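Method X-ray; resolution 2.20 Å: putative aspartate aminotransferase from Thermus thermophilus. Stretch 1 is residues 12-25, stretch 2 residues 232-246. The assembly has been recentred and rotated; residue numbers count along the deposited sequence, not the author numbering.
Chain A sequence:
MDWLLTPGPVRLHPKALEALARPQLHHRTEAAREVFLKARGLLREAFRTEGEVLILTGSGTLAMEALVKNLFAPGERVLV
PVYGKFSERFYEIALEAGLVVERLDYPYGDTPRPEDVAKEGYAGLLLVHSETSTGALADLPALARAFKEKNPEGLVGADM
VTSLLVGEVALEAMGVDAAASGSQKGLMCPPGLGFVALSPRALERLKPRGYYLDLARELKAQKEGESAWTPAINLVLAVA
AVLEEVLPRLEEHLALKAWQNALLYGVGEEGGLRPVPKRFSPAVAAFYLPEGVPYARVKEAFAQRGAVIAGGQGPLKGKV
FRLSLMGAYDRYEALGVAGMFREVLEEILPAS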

ATOM      1  N   LEU A  12      -6.271   3.332  17.734  1.00 25.96           N
ATOM      2  CA  LEU A  12      -6.714   2.024  17.267  1.00 27.50           C
ATOM      3  C   LEU A  12      -7.750   1.291  18.108  1.00 28.43           C
ATOM      4  O   LEU A  12      -7.725   1.321  19.338  1.00 28.15           O
ATOM      5  N   HIS A  13      -8.668   0.633  17.413  1.00 30.38           N
ATOM      6  CA  HIS A  13      -9.705  -0.152  18.061  1.00 34.04           C
ATOM      7  C   HIS A  13      -9.018  -1.406  18.618  1.00 34.08           C
ATOM      8  O   HIS A  13      -8.125  -1.963  17.977  1.00 34.19           O
ATOM      9  N   PRO A  14      -9.393  -1.830  19.838  1.00 33.78           N
ATOM     10  CA  PRO A  14      -8.823  -3.014  20.492  1.00 34.45           C
ATOM     11  C   PRO A  14      -8.808  -4.277  19.615  1.00 33.81           C
ATOM     12  O   PRO A  14      -7.846  -5.046  19.648  1.00 33.76           O
ATOM     13  N   LYS A  15      -9.859  -4.473  18.821  1.00 34.56           N
ATOM     14  CA  LYS A  15      -9.949  -5.629  17.926  1.00 36.11           C
ATOM     15  C   LYS A  15      -8.863  -5.603  16.843  1.00 35.57           C
ATOM     16  O   LYS A  15      -8.441  -6.650  16.350  1.00 33.78           O
ATOM     17  N   ALA A  16      -8.420  -4.402  16.476  1.00 34.97           N
ATOM     18  CA  ALA A  16      -7.388  -4.238  15.454  1.00 35.73           C
ATOM     19  C   ALA A  16      -6.030  -4.726  15.956  1.00 35.69           C
ATOM     20  O   ALA A  16      -5.298  -5.399  15.229  1.00 34.11           O
ATOM     21  N   LEU A  17      -5.707  -4.398  17.207  1.00 37.56           N
ATOM     22  CA  LEU A  17      -4.444  -4.810  17.816  1.00 39.48           C
ATOM     23  C   LEU A  17      -4.377  -6.328  17.983  1.00 39.96           C
ATOM     24  O   LEU A  17      -3.306  -6.919  17.872  1.00 38.87           O
ATOM     25  N   GLU A  18      -5.524  -6.953  18.242  1.00 41.32           N
ATOM     26  CA  GLU A  18      -5.580  -8.408  18.388  1.00 44.07           C
ATOM     27  C   GLU A  18      -5.268  -9.059  17.047  1.00 42.90           C
ATOM     28  O   GLU A  18      -4.484 -10.009  16.968  1.00 43.34           O
ATOM     29  N   ALA A  19      -5.900  -8.536  16.000  1.00 40.68           N
ATOM     30  CA  ALA A  19      -5.729  -9.041  14.644  1.00 40.44           C
ATOM     31  C   ALA A  19      -4.281  -8.953  14.176  1.00 39.38           C
ATOM     32  O   ALA A  19      -3.776  -9.874  13.539  1.00 39.59           O
ATOM     33  N   LEU A  20      -3.612  -7.854  14.516  1.00 38.96           N
ATOM     34  CA  LEU A  20      -2.224  -7.645  14.127  1.00 39.76           C
ATOM     35  C   LEU A  20      -1.243  -8.564  14.858  1.00 40.98           C
ATOM     36  O   LEU A  20      -0.111  -8.750  14.406  1.00 40.51           O
ATOM     37  N   ALA A  21      -1.676  -9.132  15.982  1.00 41.35           N
ATOM     38  CA  ALA A  21      -0.834 -10.037  16.766  1.00 43.38           C
ATOM     39  C   ALA A  21      -0.887 -11.477  16.241  1.00 43.38           C
ATOM     40  O   ALA A  21      -0.068 -12.317  16.623  1.00 43.47           O
ATOM     41  N   ARG A  22      -1.848 -11.754  15.364  1.00 44.58           N
ATOM     42  CA  ARG A  22      -2.012 -13.086  14.786  1.00 45.09           C
ATOM     43  C   ARG A  22      -0.844 -13.445  13.873  1.00 44.32           C
ATOM     44  O   ARG A  22      -0.267 -12.571  13.219  1.00 43.06           O
ATOM     45  N   PRO A  23      -0.462 -14.738  13.840  1.00 42.97           N
ATOM     46  CA  PRO A  23       0.646 -15.191  12.990  1.00 41.35           C
ATOM     47  C   PRO A  23       0.313 -14.932  11.520  1.00 39.37           C
ATOM     48  O   PRO A  23      -0.857 -14.897  11.138  1.00 38.73           O
ATOM     49  N   GLN A  24       1.348 -14.737  10.709  1.00 38.38           N
ATOM     50  CA  GLN A  24       1.187 -14.457   9.285  1.00 38.54           C
ATOM     51  C   GLN A  24       0.447 -15.548   8.503  1.00 39.90           C
ATOM     52  O   GLN A  24       0.768 -16.736   8.609  1.00 39.11           O
ATOM     53  N   LEU A  25      -0.543 -15.125   7.719  1.00 41.11           N
ATOM     54  CA  LEU A  25      -1.326 -16.033   6.884  1.00 43.20           C
ATOM     55  C   LEU A  25      -0.929 -15.858   5.423  1.00 43.01           C
ATOM     56  O   LEU A  25      -0.594 -14.752   4.991  1.00 42.25           O
ATOM     57  N   ALA A 232      -2.271  -6.604   1.785  1.00 24.05           N
ATOM     58  CA  ALA A 232      -1.849  -6.445   3.175  1.00 24.30           C
ATOM     59  C   ALA A 232      -2.918  -7.186   3.990  1.00 25.13           C
ATOM     60  O   ALA A 232      -3.763  -6.576   4.654  1.00 25.76           O
ATOM     61  N   ILE A 233      -2.875  -8.515   3.899  1.00 25.76           N
ATOM     62  CA  ILE A 233      -3.820  -9.418   4.550  1.00 27.29           C
ATOM     63  C   ILE A 233      -3.993  -9.218   6.055  1.00 27.93           C
ATOM     64  O   ILE A 233      -5.081  -9.438   6.590  1.00 27.91           O
ATOM     65  N   ASN A 234      -2.931  -8.778   6.729  1.00 28.99           N
ATOM     66  CA  ASN A 234      -2.965  -8.531   8.173  1.00 29.54           C
ATOM     67  C   ASN A 234      -3.930  -7.382   8.477  1.00 28.46           C
ATOM     68  O   ASN A 234      -4.707  -7.442   9.433  1.00 26.53           O
ATOM     69  N   LEU A 235      -3.848  -6.327   7.669  1.00 28.07           N
ATOM     70  CA  LEU A 235      -4.712  -5.161   7.819  1.00 26.90           C
ATOM     71  C   LEU A 235      -6.151  -5.512   7.440  1.00 25.09           C
ATOM     72  O   LEU A 235      -7.094  -5.007   8.040  1.00 27.77           O
ATOM     73  N   VAL A 236      -6.313  -6.372   6.436  1.00 24.54           N
ATOM     74  CA  VAL A 236      -7.635  -6.804   5.997  1.00 24.36           C
ATOM     75  C   VAL A 236      -8.344  -7.498   7.161  1.00 26.22           C
ATOM     76  O   VAL A 236      -9.543  -7.293   7.374  1.00 26.00           O
ATOM     77  N   LEU A 237      -7.588  -8.282   7.931  1.00 27.63           N
ATOM     78  CA  LEU A 237      -8.122  -8.983   9.102  1.00 29.46           C
ATOM     79  C   LEU A 237      -8.642  -7.971  10.112  1.00 27.77           C
ATOM     80  O   LEU A 237      -9.721  -8.150  10.686  1.00 27.02           O
ATOM     81  N   ALA A 238      -7.851  -6.920  10.331  1.00 24.88           N
ATOM     82  CA  ALA A 238      -8.205  -5.848  11.257  1.00 25.96           C
ATOM     83  C   ALA A 238      -9.485  -5.129  10.808  1.00 25.14           C
ATOM     84  O   ALA A 238     -10.351  -4.817  11.624  1.00 25.45           O
ATOM     85  N   VAL A 239      -9.597  -4.876   9.505  1.00 25.13           N
ATOM     86  CA  VAL A 239     -10.775  -4.216   8.945  1.00 24.79           C
ATOM     87  C   VAL A 239     -12.021  -5.081   9.159  1.00 25.26           C
ATOM     88  O   VAL A 239     -13.063  -4.582   9.584  1.00 24.91           O
ATOM     89  N   ALA A 240     -11.896  -6.378   8.884  1.00 24.97           N
ATOM     90  CA  ALA A 240     -13.004  -7.318   9.046  1.00 25.99           C
ATOM     91  C   ALA A 240     -13.476  -7.390  10.505  1.00 27.13           C
ATOM     92  O   ALA A 240     -14.674  -7.304  10.781  1.00 25.95           O
ATOM     93  N   ALA A 241     -12.522  -7.514  11.427  1.00 27.91           N
ATOM     94  CA  ALA A 241     -12.811  -7.584  12.862  1.00 29.29           C
ATOM     95  C   ALA A 241     -13.564  -6.356  13.384  1.00 29.65           C
ATOM     96  O   ALA A 241     -14.505  -6.487  14.165  1.00 31.56           O
ATOM     97  N   VAL A 242     -13.140  -5.165  12.963  1.00 29.02           N
ATOM     98  CA  VAL A 242     -13.795  -3.930  13.392  1.00 28.15           C
ATOM     99  C   VAL A 242     -15.202  -3.813  12.809  1.00 27.54           C
ATOM    100  O   VAL A 242     -16.152  -3.498  13.531  1.00 26.20           O
ATOM    101  N   LEU A 243     -15.336  -4.068  11.511  1.00 26.73           N
ATOM    102  CA  LEU A 243     -16.639  -3.985  10.858  1.00 30.13           C
ATOM    103  C   LEU A 243     -17.640  -4.970  11.451  1.00 32.14           C
ATOM    104  O   LEU A 243     -18.823  -4.659  11.557  1.00 32.40           O
ATOM    105  N   GLU A 244     -17.164  -6.147  11.848  1.00 34.68           N
ATOM    106  CA  GLU A 244     -18.033  -7.157  12.450  1.00 38.92           C
ATOM    107  C   GLU A 244     -18.658  -6.670  13.753  1.00 38.08           C
ATOM    108  O   GLU A 244     -19.791  -7.020  14.067  1.00 37.70           O
ATOM    109  N   GLU A 245     -17.916  -5.857  14.501  1.00 38.99           N
ATOM    110  CA  GLU A 245     -18.406  -5.330  15.768  1.00 39.09           C
ATOM    111  C   GLU A 245     -19.233  -4.051  15.626  1.00 37.45           C
ATOM    112  O   GLU A 245     -20.247  -3.885  16.306  1.00 36.60           O
ATOM    113  N   VAL A 246     -18.811  -3.160  14.734  1.00 34.89           N
ATOM    114  CA  VAL A 246     -19.496  -1.885  14.539  1.00 33.52           C
ATOM    115  C   VAL A 246     -20.784  -1.914  13.716  1.00 33.20           C
ATOM    116  O   VAL A 246     -21.769  -1.284  14.096  1.00 31.49           O
TER

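The short helix 14-21 lies against the longer helix 233-246 with their directions 146° apart, so the walk up stretch 2 runs backward through stretch 1, from Leu 25 to His 13. The axes approach to 8.3 Å, a close spacing that small side chains in the middle permit, while longer polar chains work at the two ends.

Ala 232, the N-cap residue, points away and makes no contact. Ile 233 (chi1 t, chi2 p) points toward the loop that follows the short helix; its CG2 lies 3.5 Å from Gln 24 NE2 and 3.8 Å from Leu 25 O.

Asn 234 is the polar center of this end. With chi1 at m it points toward stretch 1, where its amide pairs with that of Gln 24: Asn 234 ND2 donates to Gln 24 OE1 at 3.2 Å, and Gln 24 NE2 returns a bond to Asn 234 OD1, also at 3.2 Å. Gln 24 starts sideways, but its t, p rotamer brings the amide across, and its NE2 also donates to Leu 25 O at 3.3 Å. A water accepts from Asn 234 ND2 at 2.7 Å and donates to Leu 20 O and Arg 22 O, 2.8 Å from each. Thus one buried side chain engages both a partner amide and, through the water, the backbone carbonyls of Leu 20 and Arg 22.

Leu 235 (m, t) has its CA-to-CB bond pointing away from the partner, yet its end comes nearer, and CD2 meets Leu 20 CD2 at 4.1 Å; Leu 20 is likewise m, t. Leu 237 points toward stretch 1 with an off-well chi1 of -93°. Its CB lies 4.2 Å from Ala 19 CB, and its CD1 lies 4.2 Å from Leu 25 CD1.

Ala 238 marks the tightest backbone approach, its CA 4.6 Å from Ala 16 CA. The methyls fit closely: Ala 238 CB is 4.2 Å from Ala 16 CB and 4.1 Å from Ala 19 CB. One turn on, Ala 241 points toward Lys 15, whose CB sits 4.2 Å from Ala 241 CB. Val 242 (chi1 t) is set sideways, but its CG2 reaches His 13 CB at 3.9 Å.

Glu 245, extended as t, t, closes the contact. Its OE2 forms a salt bridge with Lys 15 NZ at 2.9 Å, whose hydrogen bond is weak, while its OE1 lies at the edge of the His 13 ring, 3.1 Å from His 13 CE1. The rule to read is alanine at the close approach, flanked by an amide pair and a charged pair.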

ATOM      1  CB  LEU A  12      -5.512   1.105  17.031  1.00 28.14           C
ATOM      2  CG  LEU A  12      -4.482   1.545  15.988  1.00 31.04           C
ATOM      3  CD1 LEU A  12      -3.434   0.446  15.826  1.00 31.35           C
ATOM      4  CD2 LEU A  12      -5.165   1.841  14.652  1.00 27.28           C
ATOM      5  CB  HIS A  13     -10.772  -0.544  17.034  1.00 35.46           C
ATOM      6  CG  HIS A  13     -11.975  -1.204  17.631  1.00 38.41           C
ATOM      7  ND1 HIS A  13     -13.188  -0.562  17.760  1.00 40.46           N
ATOM      8  CD2 HIS A  13     -12.152  -2.448  18.138  1.00 38.89           C
ATOM      9  CE1 HIS A  13     -14.059  -1.381  18.320  1.00 41.67           C
ATOM     10  NE2 HIS A  13     -13.456  -2.531  18.560  1.00 41.48           N
ATOM     11  CB  PRO A  14      -9.715  -3.176  21.721  1.00 33.05           C
ATOM     12  CG  PRO A  14      -9.997  -1.752  22.085  1.00 33.56           C
ATOM     13  CD  PRO A  14     -10.333  -1.141  20.742  1.00 33.22           C
ATOM     14  CB  LYS A  15     -11.330  -5.695  17.262  1.00 38.44           C
ATOM     15  CG  LYS A  15     -12.432  -6.347  18.100  1.00 41.98           C
ATOM     16  CD  LYS A  15     -12.085  -7.792  18.441  1.00 46.72           C
ATOM     17  CE  LYS A  15     -13.163  -8.491  19.270  1.00 49.61           C
ATOM     18  NZ  LYS A  15     -14.348  -7.642  19.586  1.00 52.06           N
ATOM     19  CB  ALA A  16      -7.308  -2.767  15.004  1.00 34.50           C
ATOM     20  CB  LEU A  17      -4.239  -4.109  19.161  1.00 41.64           C
ATOM     21  CG  LEU A  17      -3.956  -2.604  19.082  1.00 42.31           C
ATOM     22  CD1 LEU A  17      -4.035  -1.977  20.464  1.00 42.69           C
ATOM     23  CD2 LEU A  17      -2.585  -2.368  18.458  1.00 42.73           C
ATOM     24  CB  GLU A  18      -6.971  -8.860  18.829  1.00 47.34           C
ATOM     25  CG  GLU A  18      -7.385  -8.415  20.214  1.00 54.02           C
ATOM     26  CD  GLU A  18      -8.726  -8.993  20.617  1.00 56.90           C
ATOM     27  OE1 GLU A  18      -8.892 -10.231  20.516  1.00 59.30           O
ATOM     28  OE2 GLU A  18      -9.613  -8.214  21.026  1.00 58.59           O
ATOM     29  CB  ALA A  19      -6.646  -8.283  13.684  1.00 38.70           C
ATOM     30  CB  LEU A  20      -1.826  -6.181  14.331  1.00 40.00           C
ATOM     31  CG  LEU A  20      -2.521  -5.133  13.457  1.00 41.69           C
ATOM     32  CD1 LEU A  20      -1.967  -3.750  13.779  1.00 42.38           C
ATOM     33  CD2 LEU A  20      -2.322  -5.453  11.983  1.00 41.40           C
ATOM     34  CB  ALA A  21      -1.237  -9.993  18.240  1.00 43.34           C
ATOM     35  CB  ARG A  22      -3.316 -13.167  13.986  1.00 48.13           C
ATOM     36  CG  ARG A  22      -4.578 -12.933  14.796  1.00 53.38           C
ATOM     37  CD  ARG A  22      -4.728 -13.952  15.908  1.00 58.88           C
ATOM     38  NE  ARG A  22      -5.877 -13.646  16.758  1.00 64.66           N
ATOM     39  CZ  ARG A  22      -6.360 -14.460  17.692  1.00 66.70           C
ATOM     40  NH1 ARG A  22      -5.798 -15.645  17.905  1.00 67.48           N
ATOM     41  NH2 ARG A  22      -7.401 -14.082  18.424  1.00 67.77           N
ATOM     42  CB  PRO A  23       0.719 -16.689  13.297  1.00 42.06           C
ATOM     43  CG  PRO A  23       0.253 -16.762  14.725  1.00 43.59           C
ATOM     44  CD  PRO A  23      -0.941 -15.834  14.702  1.00 42.80           C
ATOM     45  CB  GLN A  24       2.559 -14.215   8.645  1.00 37.32           C
ATOM     46  CG  GLN A  24       2.514 -13.752   7.199  1.00 33.08           C
ATOM     47  CD  GLN A  24       1.985 -12.337   7.059  1.00 31.78           C
ATOM     48  OE1 GLN A  24       2.450 -11.421   7.738  1.00 27.91           O
ATOM     49  NE2 GLN A  24       1.015 -12.150   6.166  1.00 28.00           N
ATOM     50  CB  LEU A  25      -2.826 -15.736   7.009  1.00 44.76           C
ATOM     51  CG  LEU A  25      -3.592 -16.117   8.277  1.00 47.25           C
ATOM     52  CD1 LEU A  25      -5.050 -15.709   8.109  1.00 47.70           C
ATOM     53  CD2 LEU A  25      -3.491 -17.619   8.537  1.00 47.21           C
ATOM     54  CB  ALA A 232      -1.799  -4.965   3.547  1.00 22.27           C
ATOM     55  CB  ILE A 233      -3.462 -10.901   4.221  1.00 29.13           C
ATOM     56  CG1 ILE A 233      -4.593 -11.843   4.644  1.00 29.76           C
ATOM     57  CG2 ILE A 233      -2.137 -11.290   4.863  1.00 29.45           C
ATOM     58  CD1 ILE A 233      -5.877 -11.648   3.853  1.00 31.11           C
ATOM     59  CB  ASN A 234      -1.566  -8.165   8.690  1.00 32.53           C
ATOM     60  CG  ASN A 234      -0.506  -9.178   8.285  1.00 34.54           C
ATOM     61  OD1 ASN A 234      -0.243  -9.380   7.096  1.00 35.49           O
ATOM     62  ND2 ASN A 234       0.114  -9.813   9.274  1.00 33.87           N
ATOM     63  CB  LEU A 235      -4.207  -4.008   6.951  1.00 27.42           C
ATOM     64  CG  LEU A 235      -2.800  -3.476   7.224  1.00 30.31           C
ATOM     65  CD1 LEU A 235      -2.529  -2.295   6.312  1.00 29.93           C
ATOM     66  CD2 LEU A 235      -2.664  -3.048   8.667  1.00 30.26           C
ATOM     67  CB  VAL A 236      -7.548  -7.748   4.764  1.00 24.29           C
ATOM     68  CG1 VAL A 236      -8.921  -8.308   4.416  1.00 23.94           C
ATOM     69  CG2 VAL A 236      -6.993  -6.990   3.569  1.00 22.89           C
ATOM     70  CB  LEU A 237      -7.038  -9.834   9.766  1.00 32.13           C
ATOM     71  CG  LEU A 237      -6.925 -11.291   9.327  1.00 38.48           C
ATOM     72  CD1 LEU A 237      -5.608 -11.882   9.823  1.00 39.03           C
ATOM     73  CD2 LEU A 237      -8.119 -12.074   9.866  1.00 38.83           C
ATOM     74  CB  ALA A 238      -7.045  -4.857  11.379  1.00 24.21           C
ATOM     75  CB  VAL A 239     -10.591  -3.924   7.427  1.00 25.18           C
ATOM     76  CG1 VAL A 239     -11.919  -3.497   6.796  1.00 23.81           C
ATOM     77  CG2 VAL A 239      -9.542  -2.830   7.228  1.00 23.37           C
ATOM     78  CB  ALA A 240     -12.593  -8.697   8.550  1.00 24.21           C
ATOM     79  CB  ALA A 241     -11.517  -7.774  13.648  1.00 28.65           C
ATOM     80  CB  VAL A 242     -12.961  -2.674  13.012  1.00 28.73           C
ATOM     81  CG1 VAL A 242     -13.781  -1.408  13.203  1.00 29.93           C
ATOM     82  CG2 VAL A 242     -11.712  -2.601  13.876  1.00 29.49           C
ATOM     83  CB  LEU A 243     -16.515  -4.195   9.347  1.00 28.35           C
ATOM     84  CG  LEU A 243     -15.897  -3.026   8.572  1.00 30.47           C
ATOM     85  CD1 LEU A 243     -15.705  -3.412   7.116  1.00 26.82           C
ATOM     86  CD2 LEU A 243     -16.778  -1.788   8.696  1.00 29.55           C
ATOM     87  CB  GLU A 244     -17.269  -8.458  12.709  1.00 41.51           C
ATOM     88  CG  GLU A 244     -17.227  -9.396  11.518  1.00 49.25           C
ATOM     89  CD  GLU A 244     -16.409 -10.645  11.786  1.00 53.67           C
ATOM     90  OE1 GLU A 244     -15.481 -10.926  10.994  1.00 55.87           O
ATOM     91  OE2 GLU A 244     -16.695 -11.347  12.781  1.00 55.95           O
ATOM     92  CB  GLU A 245     -17.241  -5.077  16.729  1.00 42.77           C
ATOM     93  CG  GLU A 245     -17.704  -4.694  18.133  1.00 49.89           C
ATOM     94  CD  GLU A 245     -16.568  -4.286  19.049  1.00 54.24           C
ATOM     95  OE1 GLU A 245     -16.471  -3.080  19.368  1.00 56.29           O
ATOM     96  OE2 GLU A 245     -15.785  -5.171  19.462  1.00 56.48           O
ATOM     97  CB  VAL A 246     -18.533  -0.819  13.948  1.00 33.46           C
ATOM     98  CG1 VAL A 246     -19.290   0.455  13.596  1.00 31.34           C
ATOM     99  CG2 VAL A 246     -17.434  -0.504  14.948  1.00 32.10           C
TER
HETATM  100  O   HOH W   1       0.163 -10.125  11.984  1.00 44.02           O